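Local coordinates for protein purine nucleosidase, (IunH-1) (Sulfolobus solfataricus, PDB 3T8J) that belongs to the nucleosidase family of proteins built on a central beta sheet flanked by helices, and carries a bound sodium ion, at residues M1-D14 and N25-I38. Residues are numbered along the deposited sequence; the frame is centred on the assembly and turned at random.
Sequences MRHFIIDCDTAEDD and NIDVVAVTIVEGNI. With NA (sodium ion), chain B.
The edge of the H3 imidazole meets D27: ND1 gives its hydrogen to OD2 at 2.7 Å, the oxygen lying in the ring plane and offering its anti lone pair, with the carboxylate turned 80° from the ring. The F4 ring receives CG2 of I26 obliquely on CD1, 3.4 Å away, and has at its edge NE of R2, whose guanidinium is held by a salt bridge to E117 and a hydrogen bond to A245 O. From this end onward strands 3-8 and 27-33 pair in parallel, from F4 N with D27 O to C8 N with T32 O. Beta-branched I6 and V31 suit extended strands and lie side by side, CG2 to CG2, on the buried face that also carries F4 and C8. On the other face, T32 brings a hydroxyl to a buried carboxylate: chi1 of 53° swings OG1 onto the anti lone pair of D7 OD1, 2.6 Å away. Past the strand ends, D9 suits its place by dividing its oxygens: OD1 accepts N37 N at 2.9 Å, while OD2 binds sodium at 2.3 Å. N37 adds a side-chain N-H, ND2 bonding to D9 O in the carbonyl plane. D14 OD1 also binds the metal; I121, S122 and a water complete the site. Helix 12-23 links the strands as a beta-alpha-beta unit, strands 116-120 and 60-62 flank the pair, helix 101-111 packs against I5, A30 and T32, and helix 40-53 against I33.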
ATOM      1  N   MET A   1      31.557 -16.748 -31.064  1.00 35.71           N
ATOM      2  CA  MET A   1      31.959 -16.246 -29.699  1.00 33.94           C
ATOM      3  C   MET A   1      30.795 -15.532 -29.023  1.00 32.51           C
ATOM      4  O   MET A   1      30.051 -14.750 -29.655  1.00 33.69           O
ATOM      5  CB  MET A   1      33.154 -15.301 -29.829  1.00 33.76           C
ATOM      6  CG  MET A   1      33.708 -14.693 -28.544  1.00 33.41           C
ATOM      7  SD  MET A   1      34.253 -15.931 -27.331  1.00 36.37           S
ATOM      8  CE  MET A   1      35.636 -16.595 -28.210  1.00 36.97           C
ATOM      9  N   ARG A   2      30.649 -15.787 -27.727  1.00 30.42           N
ATOM     10  CA  ARG A   2      29.635 -15.103 -26.935  1.00 29.00           C
ATOM     11  C   ARG A   2      30.258 -13.864 -26.295  1.00 28.08           C
ATOM     12  O   ARG A   2      31.447 -13.887 -25.939  1.00 28.76           O
ATOM     13  CB  ARG A   2      29.078 -16.048 -25.891  1.00 28.65           C
ATOM     14  CG  ARG A   2      28.315 -17.239 -26.519  1.00 29.27           C
ATOM     15  CD  ARG A   2      27.933 -18.297 -25.528  1.00 28.77           C
ATOM     16  NE  ARG A   2      26.908 -17.829 -24.602  1.00 27.23           N
ATOM     17  CZ  ARG A   2      26.503 -18.499 -23.529  1.00 26.27           C
ATOM     18  NH1 ARG A   2      27.043 -19.683 -23.232  1.00 30.22           N
ATOM     19  NH2 ARG A   2      25.555 -17.985 -22.750  1.00 27.80           N
ATOM     20  N   HIS A   3      29.446 -12.814 -26.138  1.00 26.18           N
ATOM     21  CA  HIS A   3      29.876 -11.526 -25.591  1.00 25.26           C
ATOM     22  C   HIS A   3      28.988 -11.133 -24.411  1.00 23.86           C
ATOM     23  O   HIS A   3      27.763 -11.095 -24.536  1.00 24.17           O
ATOM     24  CB  HIS A   3      29.797 -10.457 -26.662  1.00 25.79           C
ATOM     25  CG  HIS A   3      30.497 -10.830 -27.927  1.00 27.19           C
ATOM     26  ND1 HIS A   3      31.865 -10.739 -28.070  1.00 29.51           N
ATOM     27  CD2 HIS A   3      30.021 -11.333 -29.090  1.00 31.99           C
ATOM     28  CE1 HIS A   3      32.200 -11.149 -29.281  1.00 33.35           C
ATOM     29  NE2 HIS A   3      31.103 -11.524 -29.919  1.00 34.00           N
ATOM     30  N   PHE A   4      29.621 -10.845 -23.277  1.00 22.44           N
ATOM     31  CA  PHE A   4      28.915 -10.547 -22.032  1.00 21.47           C
ATOM     32  C   PHE A   4      29.322  -9.211 -21.407  1.00 20.61           C
ATOM     33  O   PHE A   4      30.509  -8.839 -21.381  1.00 21.07           O
ATOM     34  CB  PHE A   4      29.251 -11.597 -20.957  1.00 21.42           C
ATOM     35  CG  PHE A   4      28.386 -12.830 -20.985  1.00 20.99           C
ATOM     36  CD1 PHE A   4      28.489 -13.754 -22.008  1.00 22.14           C
ATOM     37  CD2 PHE A   4      27.481 -13.097 -19.963  1.00 22.47           C
ATOM     38  CE1 PHE A   4      27.676 -14.907 -22.022  1.00 25.38           C
ATOM     39  CE2 PHE A   4      26.696 -14.240 -19.964  1.00 25.22           C
ATOM     40  CZ  PHE A   4      26.807 -15.153 -20.993  1.00 24.46           C
ATOM     41  N   ILE A   5      28.345  -8.537 -20.815  1.00 19.13           N
ATOM     42  CA  ILE A   5      28.592  -7.556 -19.741  1.00 19.55           C
ATOM     43  C   ILE A   5      28.282  -8.250 -18.430  1.00 18.93           C
ATOM     44  O   ILE A   5      27.274  -8.955 -18.308  1.00 20.10           O
ATOM     45  CB  ILE A   5      27.674  -6.335 -19.861  1.00 19.78           C
ATOM     46  CG1 ILE A   5      28.002  -5.545 -21.104  1.00 20.37           C
ATOM     47  CG2 ILE A   5      27.732  -5.465 -18.582  1.00 21.29           C
ATOM     48  CD1 ILE A   5      27.055  -4.335 -21.354  1.00 23.97           C
ATOM     49  N   ILE A   6      29.151  -8.049 -17.419  1.00 18.99           N
ATOM     50  CA  ILE A   6      28.855  -8.532 -16.074  1.00 20.18           C
ATOM     51  C   ILE A   6      28.643  -7.322 -15.172  1.00 19.95           C
ATOM     52  O   ILE A   6      29.467  -6.421 -15.138  1.00 20.08           O
ATOM     53  CB  ILE A   6      29.966  -9.509 -15.534  1.00 21.11           C
ATOM     54  CG1 ILE A   6      29.587 -10.084 -14.162  1.00 20.94           C
ATOM     55  CG2 ILE A   6      31.340  -8.875 -15.503  1.00 22.67           C
ATOM     56  CD1 ILE A   6      30.564 -11.188 -13.685  1.00 22.78           C
ATOM     57  N   ASP A   7      27.513  -7.310 -14.465  1.00 19.69           N
ATOM     58  CA  ASP A   7      27.090  -6.201 -13.602  1.00 19.93           C
ATOM     59  C   ASP A   7      27.215  -6.644 -12.150  1.00 20.53           C
ATOM     60  O   ASP A   7      26.569  -7.603 -11.729  1.00 20.99           O
ATOM     61  CB  ASP A   7      25.654  -5.790 -13.967  1.00 19.81           C
ATOM     62  CG  ASP A   7      25.198  -4.504 -13.265  1.00 23.24           C
ATOM     63  OD1 ASP A   7      25.690  -3.385 -13.569  1.00 22.70           O
ATOM     64  OD2 ASP A   7      24.323  -4.603 -12.357  1.00 26.77           O
ATOM     65  N   CYS A   8      28.073  -5.928 -11.416  1.00 20.05           N
ATOM     66  CA  CYS A   8      28.610  -6.347 -10.109  1.00 20.48           C
ATOM     67  C   CYS A   8      28.425  -5.308  -8.988  1.00 20.30           C
ATOM     68  O   CYS A   8      28.825  -4.145  -9.131  1.00 20.69           O
ATOM     69  CB  CYS A   8      30.124  -6.583 -10.233  1.00 21.46           C
ATOM     70  SG  CYS A   8      30.578  -7.886 -11.355  1.00 23.87           S
ATOM     71  N   ASP A   9      27.879  -5.757  -7.845  1.00 20.33           N
ATOM     72  CA  ASP A   9      28.002  -5.064  -6.547  1.00 20.59           C
ATOM     73  C   ASP A   9      29.126  -5.778  -5.802  1.00 21.65           C
ATOM     74  O   ASP A   9      28.909  -6.561  -4.896  1.00 22.42           O
ATOM     75  CB  ASP A   9      26.681  -4.995  -5.739  1.00 19.45           C
ATOM     76  CG  ASP A   9      26.028  -6.360  -5.433  1.00 20.72           C
ATOM     77  OD1 ASP A   9      25.316  -6.455  -4.402  1.00 20.16           O
ATOM     78  OD2 ASP A   9      26.134  -7.335  -6.225  1.00 22.15           O
ATOM     79  N   THR A  10      30.338  -5.539  -6.284  1.00 22.11           N
ATOM     80  CA  THR A  10      31.404  -6.551  -6.265  1.00 22.73           C
ATOM     81  C   THR A  10      31.790  -7.088  -4.893  1.00 23.18           C
ATOM     82  O   THR A  10      32.374  -6.364  -4.082  1.00 24.48           O
ATOM     83  CB  THR A  10      32.695  -5.976  -6.882  1.00 22.41           C
ATOM     84  OG1 THR A  10      32.394  -5.097  -7.991  1.00 22.95           O
ATOM     85  CG2 THR A  10      33.626  -7.117  -7.325  1.00 24.41           C
ATOM     86  N   ALA A  11      31.480  -8.357  -4.652  1.00 23.33           N
ATOM     87  CA  ALA A  11      31.937  -9.103  -3.482  1.00 23.48           C
ATOM     88  C   ALA A  11      32.490 -10.463  -3.991  1.00 24.52           C
ATOM     89  O   ALA A  11      32.719 -10.651  -5.209  1.00 23.77           O
ATOM     90  CB  ALA A  11      30.775  -9.270  -2.475  1.00 23.88           C
ATOM     91  N   GLU A  12      32.722 -11.416  -3.095  1.00 24.86           N
ATOM     92  CA  GLU A  12      33.405 -12.661  -3.457  1.00 24.97           C
ATOM     93  C   GLU A  12      32.825 -13.419  -4.666  1.00 25.55           C
ATOM     94  O   GLU A  12      33.560 -13.792  -5.576  1.00 25.34           O
ATOM     95  CB  GLU A  12      33.549 -13.576  -2.225  1.00 26.85           C
ATOM     96  CG  GLU A  12      32.251 -14.283  -1.714  1.00 27.62           C
ATOM     97  CD  GLU A  12      31.112 -13.341  -1.343  1.00 28.26           C
ATOM     98  OE1 GLU A  12      31.217 -12.708  -0.254  1.00 30.92           O
ATOM     99  OE2 GLU A  12      30.120 -13.243  -2.124  1.00 28.39           O
ATOM    100  N   ASP A  13      31.511 -13.586  -4.695  1.00 24.76           N
ATOM    101  CA  ASP A  13      30.911 -14.420  -5.734  1.00 24.88           C
ATOM    102  C   ASP A  13      30.849 -13.676  -7.070  1.00 23.82           C
ATOM    103  O   ASP A  13      30.742 -14.326  -8.133  1.00 24.36           O
ATOM    104  CB  ASP A  13      29.520 -14.933  -5.319  1.00 24.75           C
ATOM    105  CG  ASP A  13      29.313 -16.416  -5.627  1.00 27.05           C
ATOM    106  OD1 ASP A  13      30.252 -17.230  -5.451  1.00 29.12           O
ATOM    107  OD2 ASP A  13      28.195 -16.799  -6.008  1.00 26.64           O
ATOM    108  N   ASP A  14      30.929 -12.340  -7.054  1.00 22.72           N
ATOM    109  CA  ASP A  14      31.048 -11.548  -8.304  1.00 21.66           C
ATOM    110  C   ASP A  14      32.431 -11.769  -8.915  1.00 22.04           C
ATOM    111  O   ASP A  14      32.576 -11.938 -10.113  1.00 22.03           O
ATOM    112  CB  ASP A  14      30.851 -10.033  -8.057  1.00 21.39           C
ATOM    113  CG  ASP A  14      29.538  -9.691  -7.389  1.00 24.13           C
ATOM    114  OD1 ASP A  14      28.588  -9.318  -8.130  1.00 25.20           O
ATOM    115  OD2 ASP A  14      29.437  -9.788  -6.127  1.00 23.61           O
ATOM    116  N   ASN A  25      36.992 -18.742 -21.640  1.00 32.75           N
ATOM    117  CA  ASN A  25      37.111 -18.069 -22.951  1.00 31.65           C
ATOM    118  C   ASN A  25      35.798 -17.456 -23.477  1.00 30.76           C
ATOM    119  O   ASN A  25      35.543 -17.424 -24.690  1.00 30.35           O
ATOM    120  CB  ASN A  25      37.736 -19.004 -23.998  1.00 33.35           C
ATOM    121  CG  ASN A  25      38.319 -18.235 -25.170  1.00 31.58           C
ATOM    122  OD1 ASN A  25      38.997 -17.239 -24.968  1.00 33.02           O
ATOM    123  ND2 ASN A  25      38.057 -18.687 -26.404  1.00 33.49           N
ATOM    124  N   ILE A  26      34.963 -16.964 -22.566  1.00 29.76           N
ATOM    125  CA  ILE A  26      33.806 -16.118 -22.902  1.00 29.32           C
ATOM    126  C   ILE A  26      34.285 -14.673 -22.969  1.00 28.64           C
ATOM    127  O   ILE A  26      35.036 -14.242 -22.094  1.00 29.71           O
ATOM    128  CB  ILE A  26      32.692 -16.227 -21.848  1.00 29.90           C
ATOM    129  CG1 ILE A  26      32.249 -17.674 -21.658  1.00 33.10           C
ATOM    130  CG2 ILE A  26      31.520 -15.276 -22.186  1.00 29.24           C
ATOM    131  CD1 ILE A  26      31.586 -18.278 -22.883  1.00 37.61           C
ATOM    132  N   ASP A  27      33.879 -13.931 -23.997  1.00 26.93           N
ATOM    133  CA  ASP A  27      34.331 -12.547 -24.178  1.00 26.62           C
ATOM    134  C   ASP A  27      33.569 -11.645 -23.221  1.00 25.98           C
ATOM    135  O   ASP A  27      32.379 -11.452 -23.362  1.00 28.33           O
ATOM    136  CB  ASP A  27      34.147 -12.077 -25.607  1.00 25.96           C
ATOM    137  CG  ASP A  27      34.673 -10.682 -25.855  1.00 27.93           C
ATOM    138  OD1 ASP A  27      35.697 -10.282 -25.237  1.00 28.96           O
ATOM    139  OD2 ASP A  27      34.129 -10.023 -26.763  1.00 32.17           O
ATOM    140  N   VAL A  28      34.256 -11.129 -22.211  1.00 24.09           N
ATOM    141  CA  VAL A  28      33.666 -10.144 -21.299  1.00 22.67           C
ATOM    142  C   VAL A  28      34.033  -8.762 -21.823  1.00 22.44           C
ATOM    143  O   VAL A  28      35.229  -8.394 -21.875  1.00 23.75           O
ATOM    144  CB  VAL A  28      34.165 -10.325 -19.862  1.00 22.79           C
ATOM    145  CG1 VAL A  28      33.552  -9.256 -18.966  1.00 22.31           C
ATOM    146  CG2 VAL A  28      33.806 -11.718 -19.321  1.00 23.66           C
ATOM    147  N   VAL A  29      33.043  -8.021 -22.321  1.00 22.03           N
ATOM    148  CA  VAL A  29      33.318  -6.729 -22.950  1.00 22.51           C
ATOM    149  C   VAL A  29      33.342  -5.521 -21.979  1.00 21.77           C
ATOM    150  O   VAL A  29      33.900  -4.463 -22.309  1.00 23.32           O
ATOM    151  CB  VAL A  29      32.335  -6.441 -24.098  1.00 22.86           C
ATOM    152  CG1 VAL A  29      32.379  -7.590 -25.141  1.00 27.64           C
ATOM    153  CG2 VAL A  29      30.905  -6.233 -23.589  1.00 23.23           C
ATOM    154  N   ALA A  30      32.751  -5.683 -20.800  1.00 21.15           N
ATOM    155  CA  ALA A  30      32.750  -4.632 -19.776  1.00 20.53           C
ATOM    156  C   ALA A  30      32.299  -5.212 -18.467  1.00 19.61           C
ATOM    157  O   ALA A  30      31.549  -6.182 -18.411  1.00 19.69           O
ATOM    158  CB  ALA A  30      31.817  -3.476 -20.155  1.00 20.70           C
ATOM    159  N   VAL A  31      32.766  -4.599 -17.381  1.00 19.96           N
ATOM    160  CA  VAL A  31      32.241  -4.793 -16.048  1.00 20.11           C
ATOM    161  C   VAL A  31      31.564  -3.486 -15.621  1.00 20.28           C
ATOM    162  O   VAL A  31      32.121  -2.420 -15.797  1.00 21.79           O
ATOM    163  CB  VAL A  31      33.361  -5.121 -15.046  1.00 20.11           C
ATOM    164  CG1 VAL A  31      32.765  -5.297 -13.617  1.00 21.69           C
ATOM    165  CG2 VAL A  31      34.163  -6.332 -15.455  1.00 21.19           C
ATOM    166  N   THR A  32      30.319  -3.574 -15.161  1.00 19.28           N
ATOM    167  CA  THR A  32      29.534  -2.408 -14.718  1.00 20.07           C
ATOM    168  C   THR A  32      29.324  -2.556 -13.202  1.00 20.23           C
ATOM    169  O   THR A  32      29.208  -3.691 -12.713  1.00 20.76           O
ATOM    170  CB  THR A  32      28.197  -2.282 -15.510  1.00 20.26           C
ATOM    171  OG1 THR A  32      27.463  -3.507 -15.447  1.00 22.50           O
ATOM    172  CG2 THR A  32      28.493  -1.888 -16.991  1.00 19.84           C
ATOM    173  N   ILE A  33      29.370  -1.442 -12.460  1.00 19.29           N
ATOM    174  CA  ILE A  33      29.277  -1.477 -10.990  1.00 19.03           C
ATOM    175  C   ILE A  33      28.000  -0.820 -10.514  1.00 18.26           C
ATOM    176  O   ILE A  33      27.650   0.268 -10.981  1.00 18.52           O
ATOM    177  CB  ILE A  33      30.487  -0.755 -10.335  1.00 19.39           C
ATOM    178  CG1 ILE A  33      31.819  -1.239 -10.932  1.00 21.43           C
ATOM    179  CG2 ILE A  33      30.486  -0.971  -8.792  1.00 19.53           C
ATOM    180  CD1 ILE A  33      32.128  -2.711 -10.652  1.00 21.28           C
ATOM    181  N   VAL A  34      27.348  -1.460  -9.543  1.00 18.05           N
ATOM    182  CA  VAL A  34      26.069  -0.996  -8.998  1.00 17.46           C
ATOM    183  C   VAL A  34      26.100  -1.056  -7.461  1.00 17.78           C
ATOM    184  O   VAL A  34      26.811  -1.899  -6.897  1.00 18.42           O
ATOM    185  CB  VAL A  34      24.893  -1.822  -9.590  1.00 17.40           C
ATOM    186  CG1 VAL A  34      24.919  -3.273  -9.086  1.00 18.50           C
ATOM    187  CG2 VAL A  34      23.513  -1.156  -9.302  1.00 18.66           C
ATOM    188  N   GLU A  35      25.295  -0.232  -6.814  1.00 18.24           N
ATOM    189  CA  GLU A  35      25.139  -0.304  -5.346  1.00 18.40           C
ATOM    190  C   GLU A  35      24.680  -1.693  -4.913  1.00 18.36           C
ATOM    191  O   GLU A  35      23.933  -2.385  -5.661  1.00 17.91           O
ATOM    192  CB  GLU A  35      24.144   0.778  -4.844  1.00 18.50           C
ATOM    193  CG  GLU A  35      22.663   0.422  -4.931  1.00 17.79           C
ATOM    194  CD  GLU A  35      22.041   0.530  -6.321  1.00 19.16           C
ATOM    195  OE1 GLU A  35      22.634   1.189  -7.200  1.00 19.92           O
ATOM    196  OE2 GLU A  35      20.913  -0.023  -6.493  1.00 18.79           O
ATOM    197  N   GLY A  36      25.061  -2.099  -3.715  1.00 19.33           N
ATOM    198  CA  GLY A  36      24.555  -3.336  -3.126  1.00 19.10           C
ATOM    199  C   GLY A  36      25.380  -3.795  -1.933  1.00 20.48           C
ATOM    200  O   GLY A  36      25.313  -3.202  -0.876  1.00 21.37           O
ATOM    201  N   ASN A  37      26.071  -4.903  -2.111  1.00 20.61           N
ATOM    202  CA  ASN A  37      26.685  -5.652  -1.017  1.00 21.36           C
ATOM    203  C   ASN A  37      27.544  -4.820  -0.063  1.00 22.12           C
ATOM    204  O   ASN A  37      27.439  -4.990   1.154  1.00 22.85           O
ATOM    205  CB  ASN A  37      27.600  -6.744  -1.576  1.00 21.77           C
ATOM    206  CG  ASN A  37      26.851  -7.958  -2.112  1.00 23.92           C
ATOM    207  OD1 ASN A  37      25.816  -8.371  -1.578  1.00 25.20           O
ATOM    208  ND2 ASN A  37      27.417  -8.570  -3.142  1.00 25.40           N
ATOM    209  N   ILE A  38      28.422  -3.982  -0.604  1.00 22.33           N
ATOM    210  CA  ILE A  38      29.354  -3.211   0.258  1.00 23.10           C
ATOM    211  C   ILE A  38      29.504  -1.772  -0.253  1.00 24.04           C
ATOM    212  O   ILE A  38      28.942  -1.404  -1.292  1.00 22.94           O
ATOM    213  CB  ILE A  38      30.747  -3.894   0.371  1.00 25.67           C
ATOM    214  CG1 ILE A  38      31.495  -3.805  -0.964  1.00 23.45           C
ATOM    215  CG2 ILE A  38      30.625  -5.330   0.869  1.00 26.16           C
ATOM    216  CD1 ILE A  38      32.960  -4.169  -0.876  1.00 27.22           C
TER
HETATM  217 NA    NA B 401      26.383  -9.207  -7.505  1.00 24.44          NA
HETATM  218  O   HOH W   1      26.806 -10.482  -5.572  1.00 21.68           O